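Local coordinates for iron-regulated ABC transporter siderophore-binding protein SirA (Staphylococcus aureus subsp. aureus, PDB 3MWF), which binds the iron(III) siderophore staphyloferrin B outside the membrane and probably delivers it to an ABC transporter for uptake into the cell, at residues P216-D221 against K249-L254; V24-Q29 against V43-S48; A145-D150 against L291-Q296. One frame throughout, in Å; residues are numbered along the deposited sequence.

Interaction 1: P216-D221 against K249-L254; sequences PLMNAD and KEWKNL
Leu254 and Met218 lead a largely apolar contact, with no hydrogen bond across it, between the 3-10 turn and loop leading into strand 222-227 and the short, weakly bonded helix 249-253, at the outer part of the lobe built on strands 163-168 and 222-227. Leu254 CG stands anti to its own carbonyl carbon (chi1 -64°), and the branch CD2 reaches the opposite backbone, 3.8 Å from both N and CA of Asn219. The other branch, CD1, turns back over one face of the Trp251 ring near its rim. Met218, extended beyond CG, crosses Trp251 at about a right angle and brings SD to the ring edge, 3.8 Å from CZ3 and close to the ring plane, a Met-aromatic contact. Ile223 and Val225 of strand 222-227 also touch the indole, while Trp245 and Ile175 touch Met218. Asn219 OD1 lies 3.7 Å from Leu254 CA and accepts a hydrogen bond from the backbone N of Asp255, the residue after the N-cap Leu254. On the outer side, Pro216 CD only grazes Glu250 CG at 4.4 Å. Cohesion therefore rests on dispersion and the sulfur-edge contact, with the nearby amide oxygen satisfied at the start of helix 255-258.

Interaction 2: V24-Q29 against V43-S48; sequences VVTLYQ and VGAVES
Val46 has more surface buried here than any other residue, its two methyls pressed against the backbone where strand 24-26 gives way to Leu27 and Tyr28. CG1 stands anti to the carbonyl carbon (chi1 -72°) and lies 3.7 Å from Leu27 CA, while CG2 meets Leu27 C at 3.6 Å. Val46 N donates to Thr26 O at the end of a parallel ladder that also includes Thr26 N to Gly44 O at 3.0 Å. Gln29, its chain folded at chi2 (-64°) where CD turns off, crosses Val46, and its NE2 donates to Glu47 O, 3.0 Å away; the bond is almost straight, 174°, and the acceptor lies in the amide plane. NE2 also donates to Glu71 OE1, and OE1 of Gln29 sits 3.3 Å from Ser48 CA. At the opposite end Val43 N donates to Val24 O over 2.9 Å, and Val43 CG2 meets Val25 CG2 across a right-angled crossing. The ladder joins adjacent strands of the unit strand 24-26, helix 29-37, strand 44-45, a beta-alpha-beta crossover. Two bonds on NE2 should fix the rotation of the Gln29 amide, near Trp49 of the siderophore pocket.

Interaction 3: A145-D150 against L291-Q296; sequences AAFQKD and LNIEKQ
Ile293 is wedged against Phe147 and Asp150 of the long helix 130-155, and this is the close-packed half of the contact. Its CD1 lies 3.7 Å from Phe147 CZ and equally near CE1, the two side chains crossing at about a right angle. Phe147 CG is anti to its backbone N (chi1 -180°), and the ring beyond it also packs against Ile284 and Leu287 and meets the Tyr288 ring edge-to-face, all on helix 277-290. The other branch of Ile293, CG2, sits 3.6 Å from Asp150 O and nearly as close to Asp150 CB. Just beyond, Asp150 CB approaches Glu294 O at 3.5 Å, and one water donates to both Asp150 O (2.8 Å) and Glu294 O (2.9 Å), tying the two backbones together. The buried carboxylate has its main partner outside the two segments, where OD2 is hydrogen-bonded to Tyr288 OH.

Toward solvent the contact becomes loose. Gln296, the last modelled residue and doubtful in its placing, runs past Asp150 in the opposite direction and makes at most a weak bond from NE2 to Asp150 OD1 (3.3 Å). Glu294 turns its end away, and Lys295, whose CB likewise points away from the long helix, instead makes a cation-pi contact with Tyr288. The tail leaves helix 277-290 through a Schellman motif, Asn292 having positive phi, before Ile293 turns in toward the long helix. A C-terminal tail is thus laid over the long helix that follows the first lobe's sheet and precedes that of the second, an interlobe helix characteristic of siderophore-binding proteins of this family.

Overall arrangement
Interaction 2 lies in the central sheet of the first lobe, whereas interaction 1 lies in the second lobe on the opposite side of the chain's centre, 38 Å away between centres. Interaction 3 lays the C-terminal tail against the helix connecting the lobes and encloses interaction 1 along the sequence; their nearest atoms are about 7 Å apart but do not touch. From interaction 2 to interaction 3 the centres are 34 Å apart. Interaction 2 lies near the siderophore, without touching it: the Gln29 side chain is about 7 Å from staphyloferrin B and about 10 Å from the iron(III) ion, while the pocket itself draws on both lobes, from Trp49 to Leu273.

Interaction 1: P216-D221 against K249-L254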
ATOM      1  N   PRO A 216     -15.279   1.678 -18.775  1.00 14.11           N
ATOM      2  CA  PRO A 216     -15.034   0.303 -19.221  1.00 13.73           C
ATOM      3  C   PRO A 216     -13.675  -0.304 -18.889  1.00 13.27           C
ATOM      4  O   PRO A 216     -13.562  -1.524 -18.837  1.00 13.69           O
ATOM      5  CB  PRO A 216     -15.249   0.402 -20.740  1.00 14.91           C
ATOM      6  CG  PRO A 216     -16.348   1.431 -20.841  1.00 15.39           C
ATOM      7  CD  PRO A 216     -15.930   2.478 -19.834  1.00 14.00           C
ATOM      8  N   LEU A 217     -12.644   0.529 -18.689  1.00 12.93           N
ATOM      9  CA  LEU A 217     -11.338   0.042 -18.289  1.00 12.24           C
ATOM     10  C   LEU A 217     -11.374  -0.698 -16.937  1.00 11.14           C
ATOM     11  O   LEU A 217     -10.486  -1.514 -16.650  1.00 12.69           O
ATOM     12  CB  LEU A 217     -10.299   1.191 -18.290  1.00 11.70           C
ATOM     13  CG  LEU A 217      -8.811   0.858 -18.112  1.00 12.14           C
ATOM     14  CD1 LEU A 217      -8.330  -0.079 -19.234  1.00 11.52           C
ATOM     15  CD2 LEU A 217      -7.943   2.154 -18.077  1.00 11.84           C
ATOM     16  N   MET A 218     -12.396  -0.402 -16.133  1.00 11.29           N
ATOM     17  CA  MET A 218     -12.589  -1.017 -14.829  1.00 12.05           C
ATOM     18  C   MET A 218     -13.166  -2.419 -14.910  1.00 12.42           C
ATOM     19  O   MET A 218     -13.304  -3.098 -13.882  1.00 12.23           O
ATOM     20  CB  MET A 218     -13.603  -0.165 -14.031  1.00 12.18           C
ATOM     21  CG  MET A 218     -13.120   1.256 -13.806  1.00 13.16           C
ATOM     22  SD  MET A 218     -14.480   2.155 -13.023  1.00 16.46           S
ATOM     23  CE  MET A 218     -13.710   3.754 -12.932  1.00 18.65           C
ATOM     24  N   ASN A 219     -13.577  -2.858 -16.107  1.00 11.87           N
ATOM     25  CA  ASN A 219     -14.360  -4.096 -16.168  1.00 12.36           C
ATOM     26  C   ASN A 219     -13.660  -5.285 -15.511  1.00 13.06           C
ATOM     27  O   ASN A 219     -12.459  -5.469 -15.658  1.00 13.64           O
ATOM     28  CB  ASN A 219     -14.752  -4.456 -17.613  1.00 12.00           C
ATOM     29  CG  ASN A 219     -15.936  -5.413 -17.641  1.00 16.10           C
ATOM     30  OD1 ASN A 219     -16.814  -5.366 -16.751  1.00 16.93           O
ATOM     31  ND2 ASN A 219     -15.947  -6.318 -18.619  1.00 16.01           N
ATOM     32  N   ALA A 220     -14.432  -6.090 -14.776  1.00 12.41           N
ATOM     33  CA  ALA A 220     -13.919  -7.186 -13.988  1.00 13.19           C
ATOM     34  C   ALA A 220     -15.091  -8.059 -13.575  1.00 13.21           C
ATOM     35  O   ALA A 220     -16.251  -7.631 -13.652  1.00 14.27           O
ATOM     36  CB  ALA A 220     -13.212  -6.645 -12.734  1.00 13.00           C
ATOM     37  N   ASP A 221     -14.791  -9.286 -13.169  1.00 14.89           N
ATOM     38  CA  ASP A 221     -15.795 -10.167 -12.530  1.00 15.41           C
ATOM     39  C   ASP A 221     -16.190  -9.718 -11.117  1.00 16.28           C
ATOM     40  O   ASP A 221     -17.318  -9.953 -10.684  1.00 16.06           O
ATOM     41  CB  ASP A 221     -15.277 -11.588 -12.488  1.00 16.76           C
ATOM     42  CG  ASP A 221     -14.905 -12.094 -13.867  1.00 16.57           C
ATOM     43  OD1 ASP A 221     -15.689 -11.869 -14.811  1.00 18.81           O
ATOM     44  OD2 ASP A 221     -13.816 -12.665 -13.985  1.00 17.75           O
ATOM     45  N   LYS A 249     -24.456   5.237 -17.079  1.00 19.19           N
ATOM     46  CA  LYS A 249     -24.760   4.029 -17.869  1.00 19.30           C
ATOM     47  C   LYS A 249     -23.530   3.128 -18.019  1.00 18.59           C
ATOM     48  O   LYS A 249     -23.658   1.902 -18.059  1.00 18.74           O
ATOM     49  CB  LYS A 249     -25.342   4.384 -19.241  1.00 20.54           C
ATOM     50  CG  LYS A 249     -24.433   5.217 -20.148  1.00 25.22           C
ATOM     51  CD  LYS A 249     -24.427   4.747 -21.618  1.00 33.56           C
ATOM     52  CE  LYS A 249     -25.774   4.887 -22.339  1.00 35.98           C
ATOM     53  NZ  LYS A 249     -25.697   4.258 -23.709  1.00 37.24           N
ATOM     54  N   GLU A 250     -22.344   3.752 -18.075  1.00 16.91           N
ATOM     55  CA  GLU A 250     -21.089   2.972 -18.175  1.00 16.52           C
ATOM     56  C   GLU A 250     -20.890   2.063 -16.972  1.00 15.39           C
ATOM     57  O   GLU A 250     -20.548   0.895 -17.114  1.00 15.81           O
ATOM     58  CB  GLU A 250     -19.864   3.888 -18.356  1.00 16.56           C
ATOM     59  CG  GLU A 250     -19.795   4.633 -19.693  1.00 18.23           C
ATOM     60  CD  GLU A 250     -20.578   5.953 -19.737  1.00 23.86           C
ATOM     61  OE1 GLU A 250     -21.234   6.352 -18.735  1.00 23.93           O
ATOM     62  OE2 GLU A 250     -20.510   6.627 -20.796  1.00 27.44           O
ATOM     63  N   TRP A 251     -21.135   2.592 -15.771  1.00 15.06           N
ATOM     64  CA  TRP A 251     -20.958   1.797 -14.584  1.00 15.48           C
ATOM     65  C   TRP A 251     -21.962   0.633 -14.579  1.00 16.04           C
ATOM     66  O   TRP A 251     -21.629  -0.496 -14.245  1.00 15.75           O
ATOM     67  CB  TRP A 251     -21.134   2.686 -13.340  1.00 14.94           C
ATOM     68  CG  TRP A 251     -20.974   1.951 -12.047  1.00 16.91           C
ATOM     69  CD1 TRP A 251     -21.976   1.419 -11.281  1.00 17.71           C
ATOM     70  CD2 TRP A 251     -19.748   1.701 -11.336  1.00 15.97           C
ATOM     71  NE1 TRP A 251     -21.451   0.851 -10.154  1.00 18.45           N
ATOM     72  CE2 TRP A 251     -20.083   1.015 -10.160  1.00 17.24           C
ATOM     73  CE3 TRP A 251     -18.393   2.016 -11.580  1.00 17.07           C
ATOM     74  CZ2 TRP A 251     -19.121   0.600  -9.230  1.00 18.18           C
ATOM     75  CZ3 TRP A 251     -17.428   1.613 -10.649  1.00 17.23           C
ATOM     76  CH2 TRP A 251     -17.801   0.905  -9.488  1.00 18.93           C
ATOM     77  N   LYS A 252     -23.189   0.936 -14.968  1.00 16.63           N
ATOM     78  CA  LYS A 252     -24.253  -0.062 -14.911  1.00 17.90           C
ATOM     79  C   LYS A 252     -24.033  -1.211 -15.902  1.00 17.96           C
ATOM     80  O   LYS A 252     -24.606  -2.288 -15.746  1.00 18.75           O
ATOM     81  CB  LYS A 252     -25.590   0.617 -15.102  1.00 18.75           C
ATOM     82  CG  LYS A 252     -25.824   1.576 -13.951  1.00 21.75           C
ATOM     83  CD  LYS A 252     -27.059   2.408 -14.117  1.00 28.59           C
ATOM     84  CE  LYS A 252     -27.168   3.351 -12.920  1.00 31.08           C
ATOM     85  NZ  LYS A 252     -26.561   2.731 -11.669  1.00 35.31           N
ATOM     86  N   ASN A 253     -23.140  -0.992 -16.858  1.00 17.88           N
ATOM     87  CA  ASN A 253     -22.817  -2.019 -17.848  1.00 18.23           C
ATOM     88  C   ASN A 253     -21.596  -2.871 -17.512  1.00 17.98           C
ATOM     89  O   ASN A 253     -21.333  -3.880 -18.179  1.00 18.36           O
ATOM     90  CB  ASN A 253     -22.692  -1.401 -19.230  1.00 18.49           C
ATOM     91  CG  ASN A 253     -24.045  -1.228 -19.904  1.00 23.29           C
ATOM     92  OD1 ASN A 253     -24.467  -2.075 -20.671  1.00 27.78           O
ATOM     93  ND2 ASN A 253     -24.746  -0.169 -19.562  1.00 27.47           N
ATOM     94  N   LEU A 254     -20.878  -2.516 -16.444  1.00 16.09           N
ATOM     95  CA  LEU A 254     -19.775  -3.348 -15.998  1.00 15.98           C
ATOM     96  C   LEU A 254     -20.293  -4.734 -15.609  1.00 16.22           C
ATOM     97  O   LEU A 254     -21.358  -4.852 -14.976  1.00 17.30           O
ATOM     98  CB  LEU A 254     -19.049  -2.716 -14.795  1.00 14.86           C
ATOM     99  CG  LEU A 254     -18.368  -1.378 -15.064  1.00 14.46           C
ATOM    100  CD1 LEU A 254     -17.965  -0.709 -13.746  1.00 11.31           C
ATOM    101  CD2 LEU A 254     -17.125  -1.573 -15.933  1.00 16.08           C
TER

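Interaction 2: V24-Q29 against V43-S48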
ATOM      1  N   VAL A  24      15.418   4.509  14.347  0.50 18.65           N
ATOM      2  CA  VAL A  24      15.045   4.595  12.934  0.50 17.56           C
ATOM      3  C   VAL A  24      13.887   5.566  12.720  0.50 17.11           C
ATOM      4  O   VAL A  24      12.961   5.632  13.539  0.50 16.72           O
ATOM      5  CB  VAL A  24      14.730   3.195  12.341  0.50 17.89           C
ATOM      6  CG1 VAL A  24      13.489   2.602  12.979  0.50 17.29           C
ATOM      7  CG2 VAL A  24      14.570   3.262  10.816  0.50 18.39           C
ATOM      8  N   VAL A  25      13.971   6.345  11.640  1.00 16.29           N
ATOM      9  CA  VAL A  25      12.930   7.279  11.235  1.00 15.22           C
ATOM     10  C   VAL A  25      12.367   6.740   9.929  1.00 15.29           C
ATOM     11  O   VAL A  25      13.116   6.492   8.993  1.00 15.54           O
ATOM     12  CB  VAL A  25      13.470   8.711  11.065  1.00 14.63           C
ATOM     13  CG1 VAL A  25      12.441   9.609  10.365  1.00 15.48           C
ATOM     14  CG2 VAL A  25      13.850   9.288  12.443  1.00 14.79           C
ATOM     15  N   THR A  26      11.046   6.574   9.878  1.00 13.90           N
ATOM     16  CA  THR A  26      10.367   6.010   8.707  1.00 12.47           C
ATOM     17  C   THR A  26       9.571   7.082   8.007  1.00 12.08           C
ATOM     18  O   THR A  26       8.715   7.734   8.620  1.00 13.22           O
ATOM     19  CB  THR A  26       9.477   4.809   9.113  1.00 12.92           C
ATOM     20  OG1 THR A  26       8.692   5.159  10.270  1.00 12.09           O
ATOM     21  CG2 THR A  26      10.331   3.605   9.418  1.00 13.02           C
ATOM     22  N   LEU A  27       9.843   7.268   6.709  1.00 11.42           N
ATOM     23  CA  LEU A  27       9.274   8.389   5.931  1.00 10.46           C
ATOM     24  C   LEU A  27       8.150   8.013   4.975  1.00 10.69           C
ATOM     25  O   LEU A  27       7.739   8.834   4.171  1.00 11.62           O
ATOM     26  CB  LEU A  27      10.382   9.110   5.147  1.00 10.02           C
ATOM     27  CG  LEU A  27      11.486   9.691   6.055  1.00 11.53           C
ATOM     28  CD1 LEU A  27      12.485  10.457   5.201  1.00 11.47           C
ATOM     29  CD2 LEU A  27      10.906  10.624   7.108  1.00 13.25           C
ATOM     30  N   TYR A  28       7.676   6.771   5.051  1.00 10.77           N
ATOM     31  CA  TYR A  28       6.386   6.469   4.436  1.00 12.04           C
ATOM     32  C   TYR A  28       5.602   5.466   5.270  1.00 11.53           C
ATOM     33  O   TYR A  28       6.188   4.727   6.045  1.00 11.69           O
ATOM     34  CB  TYR A  28       6.548   6.006   2.982  1.00 11.34           C
ATOM     35  CG  TYR A  28       7.395   4.800   2.711  1.00 11.88           C
ATOM     36  CD1 TYR A  28       8.773   4.938   2.470  1.00 10.38           C
ATOM     37  CD2 TYR A  28       6.818   3.532   2.560  1.00 11.79           C
ATOM     38  CE1 TYR A  28       9.555   3.819   2.133  1.00 11.93           C
ATOM     39  CE2 TYR A  28       7.593   2.411   2.246  1.00 12.63           C
ATOM     40  CZ  TYR A  28       8.950   2.574   1.996  1.00 12.78           C
ATOM     41  OH  TYR A  28       9.740   1.496   1.665  1.00 14.33           O
ATOM     42  N   GLN A  29       4.275   5.442   5.094  1.00 11.07           N
ATOM     43  CA  GLN A  29       3.415   4.637   5.973  1.00 11.89           C
ATOM     44  C   GLN A  29       3.883   3.193   6.083  1.00 12.15           C
ATOM     45  O   GLN A  29       3.925   2.626   7.169  1.00 12.36           O
ATOM     46  CB  GLN A  29       1.984   4.625   5.404  1.00 11.42           C
ATOM     47  CG  GLN A  29       1.453   5.998   4.949  1.00 10.81           C
ATOM     48  CD  GLN A  29       1.320   6.983   6.091  1.00 14.97           C
ATOM     49  OE1 GLN A  29       0.751   6.662   7.126  1.00 14.34           O
ATOM     50  NE2 GLN A  29       1.863   8.198   5.907  1.00 12.37           N
ATOM     51  N   VAL A  43      11.815   5.922  16.152  1.00 18.14           N
ATOM     52  CA  VAL A  43      11.880   7.109  16.992  1.00 17.99           C
ATOM     53  C   VAL A  43      11.116   8.274  16.371  1.00 17.33           C
ATOM     54  O   VAL A  43      10.690   9.206  17.069  1.00 17.82           O
ATOM     55  CB  VAL A  43      13.328   7.484  17.400  1.00 18.53           C
ATOM     56  CG1 VAL A  43      13.944   6.303  18.175  1.00 18.36           C
ATOM     57  CG2 VAL A  43      14.183   7.887  16.182  1.00 18.61           C
ATOM     58  N   GLY A  44      10.944   8.205  15.043  1.00 16.33           N
ATOM     59  CA  GLY A  44      10.229   9.226  14.285  1.00 15.10           C
ATOM     60  C   GLY A  44       9.519   8.592  13.096  1.00 14.90           C
ATOM     61  O   GLY A  44       9.994   7.622  12.540  1.00 14.45           O
ATOM     62  N   ALA A  45       8.376   9.156  12.729  1.00 14.64           N
ATOM     63  CA  ALA A  45       7.580   8.652  11.587  1.00 13.47           C
ATOM     64  C   ALA A  45       6.831   9.781  10.951  1.00 13.37           C
ATOM     65  O   ALA A  45       6.460  10.750  11.612  1.00 14.15           O
ATOM     66  CB  ALA A  45       6.608   7.575  12.028  1.00 14.07           C
ATOM     67  N   VAL A  46       6.560   9.664   9.651  1.00 12.75           N
ATOM     68  CA  VAL A  46       5.639  10.607   9.047  1.00 12.15           C
ATOM     69  C   VAL A  46       4.213  10.372   9.598  1.00 13.00           C
ATOM     70  O   VAL A  46       3.878   9.274  10.043  1.00 13.85           O
ATOM     71  CB  VAL A  46       5.645  10.535   7.497  1.00 13.50           C
ATOM     72  CG1 VAL A  46       6.986  11.158   6.938  1.00 12.01           C
ATOM     73  CG2 VAL A  46       5.386   9.092   6.983  1.00 13.70           C
ATOM     74  N   GLU A  47       3.422  11.435   9.619  1.00 12.42           N
ATOM     75  CA  GLU A  47       2.035  11.318  10.100  1.00 13.66           C
ATOM     76  C   GLU A  47       1.227  10.381   9.192  1.00 13.22           C
ATOM     77  O   GLU A  47       1.514  10.259   8.005  1.00 13.12           O
ATOM     78  CB  GLU A  47       1.378  12.691  10.182  1.00 13.80           C
ATOM     79  CG  GLU A  47       0.928  13.267   8.888  1.00 15.67           C
ATOM     80  CD  GLU A  47       0.409  14.678   9.019  1.00 20.59           C
ATOM     81  OE1 GLU A  47       0.607  15.291  10.087  1.00 22.33           O
ATOM     82  OE2 GLU A  47      -0.152  15.176   8.025  1.00 20.99           O
ATOM     83  N   SER A  48       0.219   9.735   9.757  1.00 13.14           N
ATOM     84  CA  SER A  48      -0.690   8.920   8.973  1.00 12.00           C
ATOM     85  C   SER A  48      -1.511   9.781   8.025  1.00 11.86           C
ATOM     86  O   SER A  48      -1.758  10.966   8.279  1.00 12.47           O
ATOM     87  CB  SER A  48      -1.608   8.118   9.903  1.00 13.16           C
ATOM     88  OG  SER A  48      -2.250   8.995  10.839  1.00 12.93           O
TER

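Interaction 3: A145-D150 against L291-Q296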
ATOM      1  N   ALA A 145      -0.764 -18.599  -0.700  1.00 20.64           N
ATOM      2  CA  ALA A 145      -0.962 -19.981  -1.206  1.00 21.51           C
ATOM      3  C   ALA A 145      -2.295 -20.575  -0.745  1.00 21.45           C
ATOM      4  O   ALA A 145      -3.033 -21.164  -1.552  1.00 21.43           O
ATOM      5  CB  ALA A 145       0.226 -20.893  -0.812  1.00 22.70           C
ATOM      6  N   ALA A 146      -2.612 -20.420   0.539  1.00 21.02           N
ATOM      7  CA  ALA A 146      -3.894 -20.879   1.081  1.00 20.48           C
ATOM      8  C   ALA A 146      -5.079 -20.174   0.449  1.00 19.96           C
ATOM      9  O   ALA A 146      -6.106 -20.790   0.187  1.00 20.09           O
ATOM     10  CB  ALA A 146      -3.935 -20.695   2.613  1.00 21.28           C
ATOM     11  N   PHE A 147      -4.950 -18.864   0.203  1.00 18.04           N
ATOM     12  CA  PHE A 147      -6.038 -18.159  -0.434  1.00 17.67           C
ATOM     13  C   PHE A 147      -6.325 -18.694  -1.846  1.00 18.06           C
ATOM     14  O   PHE A 147      -7.491 -18.855  -2.236  1.00 18.22           O
ATOM     15  CB  PHE A 147      -5.782 -16.646  -0.519  1.00 16.64           C
ATOM     16  CG  PHE A 147      -6.927 -15.904  -1.177  1.00 15.89           C
ATOM     17  CD1 PHE A 147      -8.008 -15.449  -0.420  1.00 15.61           C
ATOM     18  CD2 PHE A 147      -6.952 -15.719  -2.573  1.00 16.50           C
ATOM     19  CE1 PHE A 147      -9.077 -14.801  -1.015  1.00 18.01           C
ATOM     20  CE2 PHE A 147      -8.039 -15.072  -3.181  1.00 18.84           C
ATOM     21  CZ  PHE A 147      -9.094 -14.613  -2.412  1.00 20.07           C
ATOM     22  N   GLN A 148      -5.264 -18.922  -2.604  1.00 19.21           N
ATOM     23  CA  GLN A 148      -5.394 -19.455  -3.973  1.00 20.32           C
ATOM     24  C   GLN A 148      -6.115 -20.812  -3.959  1.00 21.29           C
ATOM     25  O   GLN A 148      -7.029 -21.032  -4.758  1.00 21.83           O
ATOM     26  CB  GLN A 148      -4.028 -19.575  -4.624  1.00 20.75           C
ATOM     27  CG  GLN A 148      -3.454 -18.184  -4.963  1.00 22.48           C
ATOM     28  CD  GLN A 148      -2.306 -18.233  -5.914  1.00 27.28           C
ATOM     29  OE1 GLN A 148      -1.381 -17.417  -5.836  1.00 28.57           O
ATOM     30  NE2 GLN A 148      -2.347 -19.184  -6.838  1.00 29.66           N
ATOM     31  N   LYS A 149      -5.745 -21.667  -3.010  1.00 22.12           N
ATOM     32  CA  LYS A 149      -6.428 -22.966  -2.840  1.00 22.56           C
ATOM     33  C   LYS A 149      -7.920 -22.817  -2.535  1.00 22.20           C
ATOM     34  O   LYS A 149      -8.752 -23.458  -3.176  1.00 22.26           O
ATOM     35  CB  LYS A 149      -5.737 -23.825  -1.768  1.00 23.23           C
ATOM     36  CG  LYS A 149      -4.318 -24.253  -2.101  1.00 26.51           C
ATOM     37  CD  LYS A 149      -3.837 -25.344  -1.105  1.00 32.63           C
ATOM     38  CE  LYS A 149      -2.329 -25.297  -0.825  1.00 35.64           C
ATOM     39  NZ  LYS A 149      -1.505 -24.961  -2.014  1.00 39.22           N
ATOM     40  N   ASP A 150      -8.264 -21.956  -1.578  1.00 21.78           N
ATOM     41  CA  ASP A 150      -9.642 -21.732  -1.179  1.00 22.30           C
ATOM     42  C   ASP A 150     -10.462 -21.048  -2.278  1.00 22.65           C
ATOM     43  O   ASP A 150     -11.659 -21.319  -2.437  1.00 23.36           O
ATOM     44  CB  ASP A 150      -9.690 -20.904   0.113  1.00 22.33           C
ATOM     45  CG  ASP A 150      -9.004 -21.600   1.292  1.00 24.55           C
ATOM     46  OD1 ASP A 150      -8.926 -22.855   1.287  1.00 25.97           O
ATOM     47  OD2 ASP A 150      -8.546 -20.908   2.230  1.00 23.06           O
ATOM     48  N   LEU A 291     -15.839 -11.889  -0.201  1.00 23.00           N
ATOM     49  CA  LEU A 291     -16.105 -12.854  -1.283  1.00 23.82           C
ATOM     50  C   LEU A 291     -16.839 -14.116  -0.808  1.00 25.36           C
ATOM     51  O   LEU A 291     -17.160 -14.988  -1.620  1.00 25.00           O
ATOM     52  CB  LEU A 291     -14.810 -13.223  -2.015  1.00 23.65           C
ATOM     53  CG  LEU A 291     -14.160 -12.041  -2.758  1.00 21.78           C
ATOM     54  CD1 LEU A 291     -12.960 -12.521  -3.503  1.00 20.43           C
ATOM     55  CD2 LEU A 291     -15.169 -11.467  -3.718  1.00 23.70           C
ATOM     56  N   ASN A 292     -17.083 -14.194   0.501  0.50 25.45           N
ATOM     57  CA  ASN A 292     -17.716 -15.361   1.115  0.50 26.35           C
ATOM     58  C   ASN A 292     -17.014 -16.649   0.682  0.50 26.77           C
ATOM     59  O   ASN A 292     -17.637 -17.548   0.113  0.50 26.88           O
ATOM     60  CB  ASN A 292     -19.207 -15.393   0.774  0.50 26.01           C
ATOM     61  CG  ASN A 292     -19.966 -16.435   1.572  0.50 25.67           C
ATOM     62  OD1 ASN A 292     -19.629 -16.714   2.721  0.50 23.98           O
ATOM     63  ND2 ASN A 292     -20.994 -17.010   0.965  0.50 24.97           N
ATOM     64  N   ILE A 293     -15.702 -16.700   0.925  1.00 27.41           N
ATOM     65  CA  ILE A 293     -14.868 -17.847   0.610  1.00 28.07           C
ATOM     66  C   ILE A 293     -14.596 -18.611   1.906  1.00 30.41           C
ATOM     67  O   ILE A 293     -14.179 -18.031   2.902  1.00 29.70           O
ATOM     68  CB  ILE A 293     -13.514 -17.414  -0.022  1.00 28.35           C
ATOM     69  CG1 ILE A 293     -13.744 -16.702  -1.364  1.00 26.68           C
ATOM     70  CG2 ILE A 293     -12.567 -18.607  -0.174  1.00 25.41           C
ATOM     71  CD1 ILE A 293     -12.466 -16.046  -1.937  1.00 25.72           C
ATOM     72  N   GLU A 294     -14.853 -19.912   1.890  1.00 32.69           N
ATOM     73  CA  GLU A 294     -14.582 -20.754   3.046  1.00 36.01           C
ATOM     74  C   GLU A 294     -13.090 -21.007   3.197  1.00 37.43           C
ATOM     75  O   GLU A 294     -12.416 -21.434   2.242  1.00 37.15           O
ATOM     76  CB  GLU A 294     -15.328 -22.077   2.912  1.00 36.00           C
ATOM     77  CG  GLU A 294     -15.839 -22.611   4.229  1.00 39.48           C
ATOM     78  CD  GLU A 294     -17.172 -23.293   4.068  1.00 43.21           C
ATOM     79  OE1 GLU A 294     -18.149 -22.810   4.675  1.00 45.80           O
ATOM     80  OE2 GLU A 294     -17.251 -24.286   3.308  1.00 45.52           O
ATOM     81  N   LYS A 295     -12.579 -20.737   4.400  1.00 40.08           N
ATOM     82  CA  LYS A 295     -11.153 -20.922   4.705  1.00 42.67           C
ATOM     83  C   LYS A 295     -10.763 -22.391   4.690  1.00 43.94           C
ATOM     84  O   LYS A 295      -9.598 -22.733   4.912  1.00 45.04           O
ATOM     85  CB  LYS A 295     -10.774 -20.286   6.046  1.00 43.10           C
ATOM     86  CG  LYS A 295     -10.712 -18.764   6.033  1.00 44.52           C
ATOM     87  CD  LYS A 295      -9.793 -18.237   7.129  1.00 46.14           C
ATOM     88  CE  LYS A 295      -9.689 -16.723   7.085  1.00 47.98           C
ATOM     89  NZ  LYS A 295     -11.031 -16.067   7.237  1.00 49.23           N
ATOM     90  N   GLN A 296     -11.754 -23.244   4.436  1.00 45.53           N
ATOM     91  CA  GLN A 296     -11.583 -24.689   4.225  1.00 46.43           C
ATOM     92  C   GLN A 296     -10.125 -25.167   4.173  1.00 46.92           C
ATOM     93  O   GLN A 296      -9.390 -24.890   3.218  1.00 47.73           O
ATOM     94  CB  GLN A 296     -12.359 -25.104   2.966  1.00 46.64           C
ATOM     95  CG  GLN A 296     -11.851 -26.342   2.236  1.00 48.12           C
ATOM     96  CD  GLN A 296     -11.845 -26.147   0.728  1.00 49.45           C
ATOM     97  OE1 GLN A 296     -12.556 -26.840  -0.001  1.00 50.44           O
ATOM     98  NE2 GLN A 296     -11.048 -25.188   0.255  1.00 49.04           N
TER
HETATM   99  O   HOH W   1     -13.299 -22.230  -0.407  1.00 29.67           O